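Local atomic coordinates of pngf-ii (Elizabethkingia meningoseptica, PDB entry 4R4X), a protein that probably removes N-linked glycans from glycoproteins and glycopeptides by cleaving the bond between the sugar chain and its asparagine. Residues 40-45 with 159-164; 50-55 with 61-66; 22-27 with 33-38. All blocks are in the same frame, centred on the assembly; numbering follows the deposited sequence.

Contact 1 (40-45 with 159-164); sequences KNKKAD and DQSLFN. With ZN (zinc ion), chain B.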
ATOM      1  N   LYS A  40      -2.433   1.356 -32.708  1.00 18.87           N
ATOM      2  CA  LYS A  40      -2.802   1.965 -33.983  1.00 20.39           C
ATOM      3  C   LYS A  40      -4.334   2.101 -34.071  1.00 21.68           C
ATOM      4  O   LYS A  40      -4.861   3.147 -34.455  1.00 21.64           O
ATOM      5  CB  LYS A  40      -2.304   1.111 -35.146  1.00 20.11           C
ATOM      6  CG  LYS A  40      -2.461   1.757 -36.513  1.00 21.37           C
ATOM      7  CD  LYS A  40      -1.863   0.886 -37.614  1.00 22.75           C
ATOM      8  CE  LYS A  40      -2.370   1.313 -38.995  1.00 24.68           C
ATOM      9  NZ  LYS A  40      -2.097   0.275 -40.018  1.00 25.90           N
ATOM     10  N   ASN A  41      -5.018   1.034 -33.690  1.00 23.05           N
ATOM     11  CA  ASN A  41      -6.479   0.972 -33.752  1.00 24.34           C
ATOM     12  C   ASN A  41      -7.215   1.680 -32.609  1.00 26.01           C
ATOM     13  O   ASN A  41      -8.443   1.669 -32.582  1.00 24.26           O
ATOM     14  CB  ASN A  41      -6.909  -0.488 -33.829  1.00 23.43           C
ATOM     15  CG  ASN A  41      -6.427  -1.168 -35.102  1.00 23.29           C
ATOM     16  OD1 ASN A  41      -6.210  -0.526 -36.120  1.00 24.35           O
ATOM     17  ND2 ASN A  41      -6.271  -2.470 -35.042  1.00 23.67           N
ATOM     18  N   LYS A  42      -6.466   2.286 -31.680  1.00 26.76           N
ATOM     19  CA  LYS A  42      -7.027   2.962 -30.502  1.00 27.34           C
ATOM     20  C   LYS A  42      -7.846   2.028 -29.604  1.00 28.49           C
ATOM     21  O   LYS A  42      -8.876   2.428 -29.054  1.00 25.52           O
ATOM     22  CB  LYS A  42      -7.819   4.198 -30.923  1.00 29.98           C
ATOM     23  CG  LYS A  42      -6.926   5.201 -31.641  1.00 33.08           C
ATOM     24  CD  LYS A  42      -7.616   5.897 -32.796  1.00 37.46           C
ATOM     25  CE  LYS A  42      -6.599   6.604 -33.682  1.00 40.05           C
ATOM     26  NZ  LYS A  42      -5.668   7.474 -32.904  1.00 41.16           N
ATOM     27  N   LYS A  43      -7.345   0.799 -29.455  1.00 26.00           N
ATOM     28  CA  LYS A  43      -7.949  -0.238 -28.625  1.00 27.49           C
ATOM     29  C   LYS A  43      -7.029  -0.671 -27.490  1.00 26.79           C
ATOM     30  O   LYS A  43      -7.292  -1.676 -26.835  1.00 24.83           O
ATOM     31  CB  LYS A  43      -8.250  -1.488 -29.467  1.00 28.70           C
ATOM     32  CG  LYS A  43      -9.226  -1.282 -30.618  1.00 31.68           C
ATOM     33  CD  LYS A  43     -10.615  -0.866 -30.152  1.00 35.49           C
ATOM     34  CE  LYS A  43     -11.603  -0.929 -31.318  1.00 38.43           C
ATOM     35  NZ  LYS A  43     -13.001  -0.542 -30.948  1.00 40.75           N
ATOM     36  N   ALA A  44      -5.934   0.045 -27.266  1.00 25.53           N
ATOM     37  CA  ALA A  44      -4.980  -0.394 -26.248  1.00 26.43           C
ATOM     38  C   ALA A  44      -5.354   0.209 -24.907  1.00 25.55           C
ATOM     39  O   ALA A  44      -5.796   1.340 -24.849  1.00 24.44           O
ATOM     40  CB  ALA A  44      -3.571   0.001 -26.641  1.00 27.28           C
ATOM     41  N   ASP A  45      -5.193  -0.553 -23.830  1.00 26.06           N
ATOM     42  CA  ASP A  45      -5.491  -0.053 -22.488  1.00 27.35           C
ATOM     43  C   ASP A  45      -4.361   0.823 -21.940  1.00 25.49           C
ATOM     44  O   ASP A  45      -3.199   0.600 -22.259  1.00 23.15           O
ATOM     45  CB  ASP A  45      -5.716  -1.234 -21.543  1.00 29.20           C
ATOM     46  CG  ASP A  45      -7.002  -1.984 -21.852  1.00 33.24           C
ATOM     47  OD1 ASP A  45      -8.069  -1.341 -21.914  1.00 32.58           O
ATOM     48  OD2 ASP A  45      -6.935  -3.214 -22.020  1.00 35.84           O
ATOM     49  N   ASP A 159       1.108  10.540 -37.687  1.00 23.64           N
ATOM     50  CA  ASP A 159       0.739  10.125 -36.340  1.00 24.28           C
ATOM     51  C   ASP A 159      -0.035  11.211 -35.601  1.00 22.64           C
ATOM     52  O   ASP A 159      -0.105  11.200 -34.372  1.00 21.57           O
ATOM     53  CB  ASP A 159       1.984   9.733 -35.542  1.00 24.73           C
ATOM     54  CG  ASP A 159       2.949  10.889 -35.364  1.00 27.59           C
ATOM     55  OD1 ASP A 159       2.537  12.048 -35.574  1.00 28.06           O
ATOM     56  OD2 ASP A 159       4.122  10.637 -35.014  1.00 31.18           O
ATOM     57  N   GLN A 160      -0.617  12.146 -36.346  1.00 21.46           N
ATOM     58  CA  GLN A 160      -1.394  13.215 -35.728  1.00 21.85           C
ATOM     59  C   GLN A 160      -2.591  12.670 -34.950  1.00 20.61           C
ATOM     60  O   GLN A 160      -2.830  13.123 -33.856  1.00 21.49           O
ATOM     61  CB  GLN A 160      -1.838  14.268 -36.752  1.00 22.23           C
ATOM     62  CG  GLN A 160      -2.363  15.573 -36.134  1.00 22.36           C
ATOM     63  CD  GLN A 160      -3.781  15.446 -35.579  1.00 23.35           C
ATOM     64  OE1 GLN A 160      -4.626  14.756 -36.151  1.00 22.72           O
ATOM     65  NE2 GLN A 160      -4.031  16.093 -34.449  1.00 23.47           N
ATOM     66  N   SER A 161      -3.308  11.671 -35.452  1.00 22.41           N
ATOM     67  CA  SER A 161      -4.467  11.185 -34.685  1.00 23.72           C
ATOM     68  C   SER A 161      -4.057  10.423 -33.425  1.00 23.14           C
ATOM     69  O   SER A 161      -4.804  10.344 -32.454  1.00 21.32           O
ATOM     70  CB  SER A 161      -5.403  10.316 -35.536  1.00 26.54           C
ATOM     71  OG  SER A 161      -4.729   9.214 -36.088  1.00 29.98           O
ATOM     72  N   LEU A 162      -2.874   9.842 -33.447  1.00 24.01           N
ATOM     73  CA  LEU A 162      -2.375   9.134 -32.283  1.00 25.37           C
ATOM     74  C   LEU A 162      -2.193  10.116 -31.127  1.00 24.46           C
ATOM     75  O   LEU A 162      -2.608   9.838 -30.010  1.00 24.49           O
ATOM     76  CB  LEU A 162      -1.063   8.425 -32.630  1.00 26.50           C
ATOM     77  CG  LEU A 162      -0.398   7.668 -31.488  1.00 28.24           C
ATOM     78  CD1 LEU A 162      -1.328   6.585 -30.947  1.00 28.74           C
ATOM     79  CD2 LEU A 162       0.906   7.073 -31.990  1.00 28.22           C
ATOM     80  N   PHE A 163      -1.598  11.275 -31.401  1.00 23.36           N
ATOM     81  CA  PHE A 163      -1.328  12.263 -30.361  1.00 23.92           C
ATOM     82  C   PHE A 163      -2.435  13.306 -30.132  1.00 23.96           C
ATOM     83  O   PHE A 163      -2.481  13.899 -29.084  1.00 23.50           O
ATOM     84  CB  PHE A 163       0.022  12.952 -30.606  1.00 24.42           C
ATOM     85  CG  PHE A 163       1.194  12.012 -30.519  1.00 25.30           C
ATOM     86  CD1 PHE A 163       1.711  11.638 -29.288  1.00 26.06           C
ATOM     87  CD2 PHE A 163       1.748  11.456 -31.662  1.00 26.28           C
ATOM     88  CE1 PHE A 163       2.776  10.748 -29.204  1.00 26.76           C
ATOM     89  CE2 PHE A 163       2.816  10.565 -31.584  1.00 26.49           C
ATOM     90  CZ  PHE A 163       3.329  10.208 -30.350  1.00 26.04           C
ATOM     91  N   ASN A 164      -3.380  13.393 -31.076  0.50 24.62           N
ATOM     92  CA  ASN A 164      -4.511  14.334 -31.039  0.50 23.42           C
ATOM     93  C   ASN A 164      -5.286  14.291 -29.726  0.50 23.16           C
ATOM     94  O   ASN A 164      -5.657  13.216 -29.255  0.50 21.18           O
ATOM     95  CB  ASN A 164      -5.473  14.006 -32.198  0.50 23.62           C
ATOM     96  CG  ASN A 164      -6.664  14.952 -32.279  0.50 23.27           C
ATOM     97  OD1 ASN A 164      -7.794  14.566 -31.954  0.50 24.01           O
ATOM     98  ND2 ASN A 164      -6.427  16.180 -32.742  0.50 21.39           N
TER
HETATM   99 ZN    ZN B1001       5.941  11.608 -34.683  0.50 23.52          ZN

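Contact 2 (50-55 with 61-66); sequences VNEINR and SQFAFL. With ZN (zinc ion), chain B.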
ATOM      1  N   VAL A  50       4.696   4.234 -26.894  1.00 15.35           N
ATOM      2  CA  VAL A  50       5.132   4.305 -28.275  1.00 16.59           C
ATOM      3  C   VAL A  50       6.558   4.860 -28.297  1.00 16.83           C
ATOM      4  O   VAL A  50       6.942   5.638 -27.422  1.00 15.51           O
ATOM      5  CB  VAL A  50       4.134   5.238 -29.026  1.00 17.95           C
ATOM      6  CG1 VAL A  50       4.772   5.992 -30.157  1.00 19.74           C
ATOM      7  CG2 VAL A  50       2.911   4.450 -29.472  1.00 17.84           C
ATOM      8  N   ASN A  51       7.339   4.479 -29.307  1.00 17.61           N
ATOM      9  CA  ASN A  51       8.674   5.028 -29.476  1.00 18.88           C
ATOM     10  C   ASN A  51       8.785   5.757 -30.836  1.00 18.11           C
ATOM     11  O   ASN A  51       8.180   5.353 -31.814  1.00 16.91           O
ATOM     12  CB  ASN A  51       9.652   3.862 -29.337  1.00 21.65           C
ATOM     13  CG  ASN A  51      11.090   4.277 -29.479  1.00 24.87           C
ATOM     14  OD1 ASN A  51      11.766   4.558 -28.484  1.00 30.70           O
ATOM     15  ND2 ASN A  51      11.583   4.289 -30.703  1.00 25.11           N
ATOM     16  N   GLU A  52       9.530   6.856 -30.889  1.00 19.51           N
ATOM     17  CA  GLU A  52       9.806   7.534 -32.149  1.00 19.33           C
ATOM     18  C   GLU A  52      11.261   7.935 -32.188  1.00 19.60           C
ATOM     19  O   GLU A  52      11.816   8.383 -31.184  1.00 19.26           O
ATOM     20  CB  GLU A  52       8.944   8.776 -32.336  1.00 22.32           C
ATOM     21  CG  GLU A  52       7.458   8.484 -32.463  1.00 26.98           C
ATOM     22  CD  GLU A  52       6.651   9.661 -33.000  1.00 30.87           C
ATOM     23  OE1 GLU A  52       7.142  10.807 -32.953  1.00 37.05           O
ATOM     24  OE2 GLU A  52       5.514   9.442 -33.477  1.00 35.57           O
ATOM     25  N   ILE A  53      11.876   7.761 -33.352  1.00 18.75           N
ATOM     26  CA  ILE A  53      13.272   8.084 -33.551  1.00 18.50           C
ATOM     27  C   ILE A  53      13.357   9.139 -34.619  1.00 19.32           C
ATOM     28  O   ILE A  53      12.782   8.966 -35.679  1.00 18.50           O
ATOM     29  CB  ILE A  53      14.072   6.861 -34.026  1.00 19.00           C
ATOM     30  CG1 ILE A  53      13.991   5.772 -32.960  1.00 19.56           C
ATOM     31  CG2 ILE A  53      15.509   7.270 -34.334  1.00 20.41           C
ATOM     32  CD1 ILE A  53      14.821   4.537 -33.227  1.00 20.33           C
ATOM     33  N   ASN A  54      14.081  10.214 -34.316  1.00 19.18           N
ATOM     34  CA  ASN A  54      14.393  11.268 -35.255  1.00 20.76           C
ATOM     35  C   ASN A  54      15.688  10.863 -35.931  1.00 20.48           C
ATOM     36  O   ASN A  54      16.714  10.767 -35.275  1.00 20.22           O
ATOM     37  CB  ASN A  54      14.562  12.595 -34.509  1.00 22.57           C
ATOM     38  CG  ASN A  54      14.924  13.744 -35.439  1.00 24.67           C
ATOM     39  OD1 ASN A  54      15.432  13.533 -36.543  1.00 25.32           O
ATOM     40  ND2 ASN A  54      14.659  14.965 -34.995  1.00 24.50           N
ATOM     41  N   ARG A  55      15.623  10.558 -37.218  1.00 21.65           N
ATOM     42  CA  ARG A  55      16.777   9.972 -37.894  1.00 22.85           C
ATOM     43  C   ARG A  55      17.854  11.023 -38.233  1.00 26.13           C
ATOM     44  O   ARG A  55      18.977  10.659 -38.551  1.00 25.83           O
ATOM     45  CB  ARG A  55      16.332   9.229 -39.150  1.00 21.45           C
ATOM     46  CG  ARG A  55      15.479   8.000 -38.885  1.00 20.88           C
ATOM     47  CD  ARG A  55      16.261   6.879 -38.194  1.00 19.95           C
ATOM     48  NE  ARG A  55      15.398   5.740 -37.882  1.00 19.31           N
ATOM     49  CZ  ARG A  55      15.792   4.676 -37.168  1.00 19.11           C
ATOM     50  NH1 ARG A  55      17.045   4.560 -36.727  1.00 18.18           N
ATOM     51  NH2 ARG A  55      14.960   3.683 -36.941  1.00 18.29           N
ATOM     52  N   SER A  61      12.737   9.088 -28.672  1.00 20.03           N
ATOM     53  CA  SER A  61      11.688   9.583 -27.775  1.00 20.50           C
ATOM     54  C   SER A  61      10.738   8.454 -27.410  1.00 19.22           C
ATOM     55  O   SER A  61      10.254   7.726 -28.271  1.00 18.24           O
ATOM     56  CB  SER A  61      10.922  10.726 -28.417  1.00 19.93           C
ATOM     57  OG  SER A  61      11.748  11.875 -28.545  1.00 21.18           O
ATOM     58  N   GLN A  62      10.507   8.305 -26.116  1.00 19.51           N
ATOM     59  CA  GLN A  62       9.591   7.332 -25.600  1.00 19.74           C
ATOM     60  C   GLN A  62       8.392   8.085 -25.033  1.00 17.92           C
ATOM     61  O   GLN A  62       8.562   9.000 -24.240  1.00 17.56           O
ATOM     62  CB  GLN A  62      10.279   6.518 -24.505  1.00 22.88           C
ATOM     63  CG  GLN A  62       9.551   5.245 -24.153  1.00 25.20           C
ATOM     64  CD  GLN A  62       9.668   4.157 -25.207  1.00 28.08           C
ATOM     65  OE1 GLN A  62      10.583   4.144 -26.037  1.00 29.73           O
ATOM     66  NE2 GLN A  62       8.747   3.216 -25.156  1.00 29.66           N
ATOM     67  N   PHE A  63       7.199   7.670 -25.421  1.00 16.65           N
ATOM     68  CA  PHE A  63       5.956   8.323 -25.021  1.00 15.85           C
ATOM     69  C   PHE A  63       5.109   7.324 -24.261  1.00 15.35           C
ATOM     70  O   PHE A  63       4.935   6.205 -24.724  1.00 14.82           O
ATOM     71  CB  PHE A  63       5.142   8.744 -26.251  1.00 15.85           C
ATOM     72  CG  PHE A  63       5.847   9.695 -27.159  1.00 16.18           C
ATOM     73  CD1 PHE A  63       6.676   9.227 -28.160  1.00 16.77           C
ATOM     74  CD2 PHE A  63       5.669  11.070 -27.027  1.00 16.48           C
ATOM     75  CE1 PHE A  63       7.321  10.121 -29.015  1.00 17.27           C
ATOM     76  CE2 PHE A  63       6.317  11.961 -27.871  1.00 16.84           C
ATOM     77  CZ  PHE A  63       7.145  11.485 -28.872  1.00 16.97           C
ATOM     78  N   ALA A  64       4.525   7.761 -23.156  1.00 14.67           N
ATOM     79  CA  ALA A  64       3.616   6.949 -22.371  1.00 15.55           C
ATOM     80  C   ALA A  64       2.249   7.619 -22.315  1.00 15.54           C
ATOM     81  O   ALA A  64       2.139   8.766 -21.904  1.00 15.57           O
ATOM     82  CB  ALA A  64       4.171   6.739 -20.958  1.00 15.92           C
ATOM     83  N   PHE A  65       1.225   6.879 -22.721  1.00 15.79           N
ATOM     84  CA  PHE A  65      -0.137   7.374 -22.737  1.00 17.51           C
ATOM     85  C   PHE A  65      -0.750   6.901 -21.422  1.00 17.76           C
ATOM     86  O   PHE A  65      -0.920   5.724 -21.232  1.00 17.30           O
ATOM     87  CB  PHE A  65      -0.893   6.797 -23.934  1.00 18.45           C
ATOM     88  CG  PHE A  65      -0.404   7.310 -25.268  1.00 20.61           C
ATOM     89  CD1 PHE A  65       0.907   7.105 -25.680  1.00 21.18           C
ATOM     90  CD2 PHE A  65      -1.270   7.986 -26.121  1.00 23.18           C
ATOM     91  CE1 PHE A  65       1.356   7.579 -26.911  1.00 23.49           C
ATOM     92  CE2 PHE A  65      -0.824   8.459 -27.354  1.00 24.75           C
ATOM     93  CZ  PHE A  65       0.493   8.253 -27.745  1.00 23.39           C
ATOM     94  N   LEU A  66      -1.020   7.821 -20.517  1.00 20.14           N
ATOM     95  CA  LEU A  66      -1.348   7.444 -19.131  1.00 22.15           C
ATOM     96  C   LEU A  66      -2.827   7.339 -18.926  1.00 24.70           C
ATOM     97  O   LEU A  66      -3.314   6.490 -18.150  1.00 25.83           O
ATOM     98  CB  LEU A  66      -0.774   8.463 -18.158  1.00 22.08           C
ATOM     99  CG  LEU A  66       0.737   8.652 -18.268  1.00 22.59           C
ATOM    100  CD1 LEU A  66       1.181   9.607 -17.187  1.00 23.55           C
ATOM    101  CD2 LEU A  66       1.459   7.323 -18.156  1.00 23.29           C
TER
HETATM  102 ZN    ZN B1001       5.941  11.608 -34.683  0.50 23.52          ZN

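Contact 3 (22-27 with 33-38); sequences HIISIT and LLFNEK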
ATOM      1  N   HIS A  22       0.041  -7.527 -32.915  1.00 24.26           N
ATOM      2  CA  HIS A  22       1.260  -7.470 -33.741  1.00 23.42           C
ATOM      3  C   HIS A  22       1.994  -6.139 -33.596  1.00 20.92           C
ATOM      4  O   HIS A  22       1.395  -5.079 -33.619  1.00 19.21           O
ATOM      5  CB  HIS A  22       0.943  -7.699 -35.207  1.00 24.44           C
ATOM      6  CG  HIS A  22       0.304  -9.023 -35.491  1.00 27.45           C
ATOM      7  ND1 HIS A  22       1.034 -10.178 -35.649  1.00 28.80           N
ATOM      8  CD2 HIS A  22      -0.996  -9.376 -35.637  1.00 30.05           C
ATOM      9  CE1 HIS A  22       0.214 -11.184 -35.896  1.00 30.16           C
ATOM     10  NE2 HIS A  22      -1.024 -10.725 -35.889  1.00 30.32           N
ATOM     11  N   ILE A  23       3.306  -6.223 -33.456  1.00 20.44           N
ATOM     12  CA  ILE A  23       4.154  -5.045 -33.443  1.00 19.22           C
ATOM     13  C   ILE A  23       4.215  -4.450 -34.850  1.00 17.90           C
ATOM     14  O   ILE A  23       4.208  -5.175 -35.852  1.00 18.35           O
ATOM     15  CB  ILE A  23       5.556  -5.391 -32.875  1.00 19.25           C
ATOM     16  CG1 ILE A  23       5.444  -5.770 -31.392  1.00 20.32           C
ATOM     17  CG2 ILE A  23       6.513  -4.214 -33.034  1.00 19.29           C
ATOM     18  CD1 ILE A  23       6.535  -6.702 -30.885  1.00 20.56           C
ATOM     19  N   ILE A  24       4.225  -3.124 -34.924  1.00 16.83           N
ATOM     20  CA  ILE A  24       4.289  -2.410 -36.195  1.00 16.71           C
ATOM     21  C   ILE A  24       5.357  -1.320 -36.141  1.00 16.74           C
ATOM     22  O   ILE A  24       5.404  -0.543 -35.196  1.00 15.42           O
ATOM     23  CB  ILE A  24       2.928  -1.767 -36.556  1.00 18.33           C
ATOM     24  CG1 ILE A  24       1.815  -2.825 -36.531  1.00 19.22           C
ATOM     25  CG2 ILE A  24       3.014  -1.050 -37.910  1.00 18.79           C
ATOM     26  CD1 ILE A  24       0.409  -2.292 -36.768  1.00 20.72           C
ATOM     27  N   SER A  25       6.187  -1.247 -37.181  1.00 16.35           N
ATOM     28  CA  SER A  25       7.130  -0.142 -37.347  1.00 17.21           C
ATOM     29  C   SER A  25       6.693   0.627 -38.576  1.00 17.32           C
ATOM     30  O   SER A  25       6.407   0.016 -39.625  1.00 18.62           O
ATOM     31  CB  SER A  25       8.559  -0.665 -37.515  1.00 17.53           C
ATOM     32  OG  SER A  25       9.507   0.370 -37.821  1.00 19.24           O
ATOM     33  N   ILE A  26       6.620   1.948 -38.455  1.00 17.17           N
ATOM     34  CA  ILE A  26       6.395   2.813 -39.601  1.00 17.80           C
ATOM     35  C   ILE A  26       7.592   3.720 -39.758  1.00 17.83           C
ATOM     36  O   ILE A  26       7.991   4.408 -38.808  1.00 17.94           O
ATOM     37  CB  ILE A  26       5.116   3.641 -39.454  1.00 18.65           C
ATOM     38  CG1 ILE A  26       3.918   2.702 -39.314  1.00 20.34           C
ATOM     39  CG2 ILE A  26       4.947   4.558 -40.658  1.00 18.34           C
ATOM     40  CD1 ILE A  26       2.619   3.408 -39.005  1.00 21.66           C
ATOM     41  N   THR A  27       8.187   3.732 -40.947  1.00 17.67           N
ATOM     42  CA  THR A  27       9.479   4.365 -41.078  1.00 17.21           C
ATOM     43  C   THR A  27       9.731   4.980 -42.444  1.00 17.88           C
ATOM     44  O   THR A  27       9.260   4.467 -43.457  1.00 18.22           O
ATOM     45  CB  THR A  27      10.580   3.335 -40.738  1.00 17.34           C
ATOM     46  OG1 THR A  27      11.831   4.005 -40.607  1.00 16.87           O
ATOM     47  CG2 THR A  27      10.684   2.251 -41.804  1.00 18.30           C
ATOM     48  N   LEU A  33       8.418   5.314 -36.257  1.00 18.17           N
ATOM     49  CA  LEU A  33       7.443   5.155 -35.191  1.00 18.96           C
ATOM     50  C   LEU A  33       7.314   3.667 -34.896  1.00 18.33           C
ATOM     51  O   LEU A  33       7.205   2.871 -35.819  1.00 18.62           O
ATOM     52  CB  LEU A  33       6.103   5.752 -35.627  1.00 19.85           C
ATOM     53  CG  LEU A  33       4.919   5.402 -34.728  1.00 21.69           C
ATOM     54  CD1 LEU A  33       5.059   6.201 -33.463  1.00 22.45           C
ATOM     55  CD2 LEU A  33       3.591   5.685 -35.425  1.00 22.42           C
ATOM     56  N   LEU A  34       7.390   3.294 -33.618  1.00 17.49           N
ATOM     57  CA  LEU A  34       7.249   1.916 -33.212  1.00 18.08           C
ATOM     58  C   LEU A  34       6.086   1.757 -32.244  1.00 17.72           C
ATOM     59  O   LEU A  34       6.035   2.378 -31.167  1.00 17.75           O
ATOM     60  CB  LEU A  34       8.559   1.392 -32.607  1.00 18.45           C
ATOM     61  CG  LEU A  34       8.512   0.006 -31.955  1.00 19.89           C
ATOM     62  CD1 LEU A  34       8.129  -1.094 -32.945  1.00 19.30           C
ATOM     63  CD2 LEU A  34       9.858  -0.290 -31.297  1.00 21.07           C
ATOM     64  N   PHE A  35       5.126   0.950 -32.652  1.00 16.93           N
ATOM     65  CA  PHE A  35       3.971   0.702 -31.831  1.00 16.79           C
ATOM     66  C   PHE A  35       3.406  -0.688 -32.132  1.00 17.54           C
ATOM     67  O   PHE A  35       4.180  -1.645 -32.382  1.00 16.69           O
ATOM     68  CB  PHE A  35       2.958   1.902 -31.886  1.00 17.49           C
ATOM     69  CG  PHE A  35       2.294   2.177 -33.239  1.00 17.42           C
ATOM     70  CD1 PHE A  35       2.643   1.531 -34.416  1.00 18.27           C
ATOM     71  CD2 PHE A  35       1.315   3.168 -33.312  1.00 18.31           C
ATOM     72  CE1 PHE A  35       2.006   1.849 -35.620  1.00 17.95           C
ATOM     73  CE2 PHE A  35       0.683   3.497 -34.504  1.00 18.47           C
ATOM     74  CZ  PHE A  35       1.019   2.816 -35.669  1.00 18.19           C
ATOM     75  N   ASN A  36       2.092  -0.829 -32.061  1.00 17.52           N
ATOM     76  CA  ASN A  36       1.453  -2.089 -32.347  1.00 18.25           C
ATOM     77  C   ASN A  36       0.011  -1.896 -32.837  1.00 18.91           C
ATOM     78  O   ASN A  36      -0.482  -0.772 -32.907  1.00 18.75           O
ATOM     79  CB  ASN A  36       1.526  -3.006 -31.133  1.00 18.84           C
ATOM     80  CG  ASN A  36       0.746  -2.481 -29.940  1.00 21.15           C
ATOM     81  OD1 ASN A  36      -0.399  -2.015 -30.072  1.00 20.07           O
ATOM     82  ND2 ASN A  36       1.356  -2.586 -28.749  1.00 21.30           N
ATOM     83  N   GLU A  37      -0.633  -3.001 -33.185  1.00 21.84           N
ATOM     84  CA  GLU A  37      -2.005  -2.985 -33.747  1.00 23.14           C
ATOM     85  C   GLU A  37      -3.039  -2.322 -32.844  1.00 22.66           C
ATOM     86  O   GLU A  37      -3.792  -1.427 -33.276  1.00 24.22           O
ATOM     87  CB  GLU A  37      -2.451  -4.419 -34.111  1.00 25.26           C
ATOM     88  CG  GLU A  37      -2.125  -4.749 -35.560  1.00 29.37           C
ATOM     89  CD  GLU A  37      -2.364  -6.204 -35.949  1.00 31.54           C
ATOM     90  OE1 GLU A  37      -2.832  -7.003 -35.100  1.00 34.26           O
ATOM     91  OE2 GLU A  37      -2.061  -6.526 -37.121  1.00 32.32           O
ATOM     92  N   LYS A  38      -3.063  -2.737 -31.586  1.00 23.29           N
ATOM     93  CA  LYS A  38      -4.047  -2.210 -30.647  1.00 23.95           C
ATOM     94  C   LYS A  38      -3.886  -0.720 -30.421  1.00 22.47           C
ATOM     95  O   LYS A  38      -4.865  -0.007 -30.317  1.00 22.35           O
ATOM     96  CB  LYS A  38      -3.981  -2.943 -29.324  1.00 26.17           C
ATOM     97  CG  LYS A  38      -4.696  -4.280 -29.321  1.00 28.99           C
ATOM     98  CD  LYS A  38      -4.307  -5.060 -28.072  1.00 32.05           C
ATOM     99  CE  LYS A  38      -5.428  -5.938 -27.541  1.00 34.76           C
ATOM    100  NZ  LYS A  38      -5.384  -5.945 -26.052  1.00 34.92           N
TER

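Contact 1 (40-45 with 159-164)
K42 reaches across to the short helix 160-163 and touches S161 with the end of its side chain. NZ gives a weak hydrogen bond to S161 O at 3.0 Å. The hydroxyl of the same serine lies beside the ammonium group, with OG 3.7 Å from K42 NZ. K42 CE passes S161 OG at 4.0 Å, so the lysine meets S161 by its last two atoms. The chain gets there with two bends. One is at chi2 (142°) and the other is at chi4 (-51°), which turns NZ toward the carbonyl. Both K42 and S161 are exposed, so this weak bond lies at the protein surface.

The near end of the contact is a Schellman motif. K42 closes helix 37-40 with positive phi (60°), and this turns the chain out of the helix. L162 adds the apolar side. L162 CB stays 4.7 Å from K42 NZ, and the leucine side chain packs on I39 of helix 37-40 and on F35 of strand 31-36.

At the N-cap position of helix 160-163, D159 makes no capping bond with its side chain. It binds zinc instead, with OD2 at 2.1 Å from the metal, and E52 binds the same ion. The F163 ring meets that of F63 edge-to-face.

Contact 2 (50-55 with 61-66)
S61 N donates to E52 O at 2.8 Å. The bond is nearly straight, with 170° at the hydrogen. In return E52 N donates to S61 O at 2.9 Å. S61 O also receives a CA-H...O contact from N51, whose CA is 3.4 Å away. Two residues along, at the next hydrogen-bonded pair, V50 and F63 exchange two more backbone hydrogen bonds. E52-S61 and V50-F63 are hydrogen-bonded antiparallel pairs, and N51-Q62 between them is a non-hydrogen-bonded pair. The strands form an antiparallel beta hairpin.

V50, E52, S61 and F63 point to one face. E52 has CG anti to its carbonyl carbon (chi1 -65°), which carries the methylenes over to F63. E52 CG lies 3.8 Å from F63 CE1. The carboxylate plane stands 75° from the ring plane. E52 chelates zinc with both oxygens, OE1 at 2.2 Å from the metal and OE2 longer at 2.5 Å. D159 of the same chain binds the same ion. V50 CG1 is 4.3 Å from F63 CD1, and V50 CB lies 4.2 Å from F65 CE1. S61 OG hydrogen-bonds with S75 OG. On the other face, Q62 NE2 hydrogen-bonds to E49 OE1.

Strand 48-54 has strand 31-36 on its other side. Strand 59-65 continues the sheet to strand 70-76. Helix 173-182 packs on Q62 and A64 through Y176.

Contact 3 (22-27 with 33-38)
F35, I24 and I26 make the apolar centre, on the face shared with L33. Both isoleucines touch the F35 ring at its CE1-CZ end. F35 CE1 lies 3.8 Å from I24 CG2, and F35 CZ lies 3.7 Å from I26 CD1. With chi1 at 65°, F35 CG sits between its own backbone N and carbonyl carbon, and the ring swings back toward strand 23-27. L33 CD2 packs on one ring face, near the rim. I24 O lies at the ring edge. On the opposite face of the hairpin, I23 CG2 touches L34 CD1 at 3.5 Å.

Strands 23-27 and 31-36 form an antiparallel beta hairpin. I24-F35 and I26-L33 are its hydrogen-bonded pairs. The bond from I24 N to F35 O is straight, but the donor stands 47° out of the carbonyl plane.

Where strand 31-36 turns into helix 37-40, E37 N bonds to H22 O at 2.9 Å. E37 and H22 lie side by side. E37 OE1 comes to the imidazole edge, 3.0 Å from H22 CD2, and the two planes stand 74° apart. The hydrogen bond of the imidazole goes from ND1 to Y8 O. N36 caps the helix through OD1, which accepts a bond from I39 N.

Strand 3-12 pairs with the far edge of strand 23-27, and strand 48-54 flanks strand 31-36.

All three contacts lie in the N-terminal domain, and their centres are about 30 to 35 Å from the centre of the chain. Contacts 1 and 2 have centres 13 Å apart; the centre of contact 3 is 11 Å from each. Contact 3 comes first along the chain. Contact 2 is nested in the long loop that contact 1 closes. The hairpins of contacts 2 and 3 are neighbours, joined where L34 N probably bonds to N51 O. Helix 37-40 leads from contact 3 into contact 1, and K43 N probably bonds to K38 O. Zinc ties contact 1 to contact 2, and so a helix start to a strand.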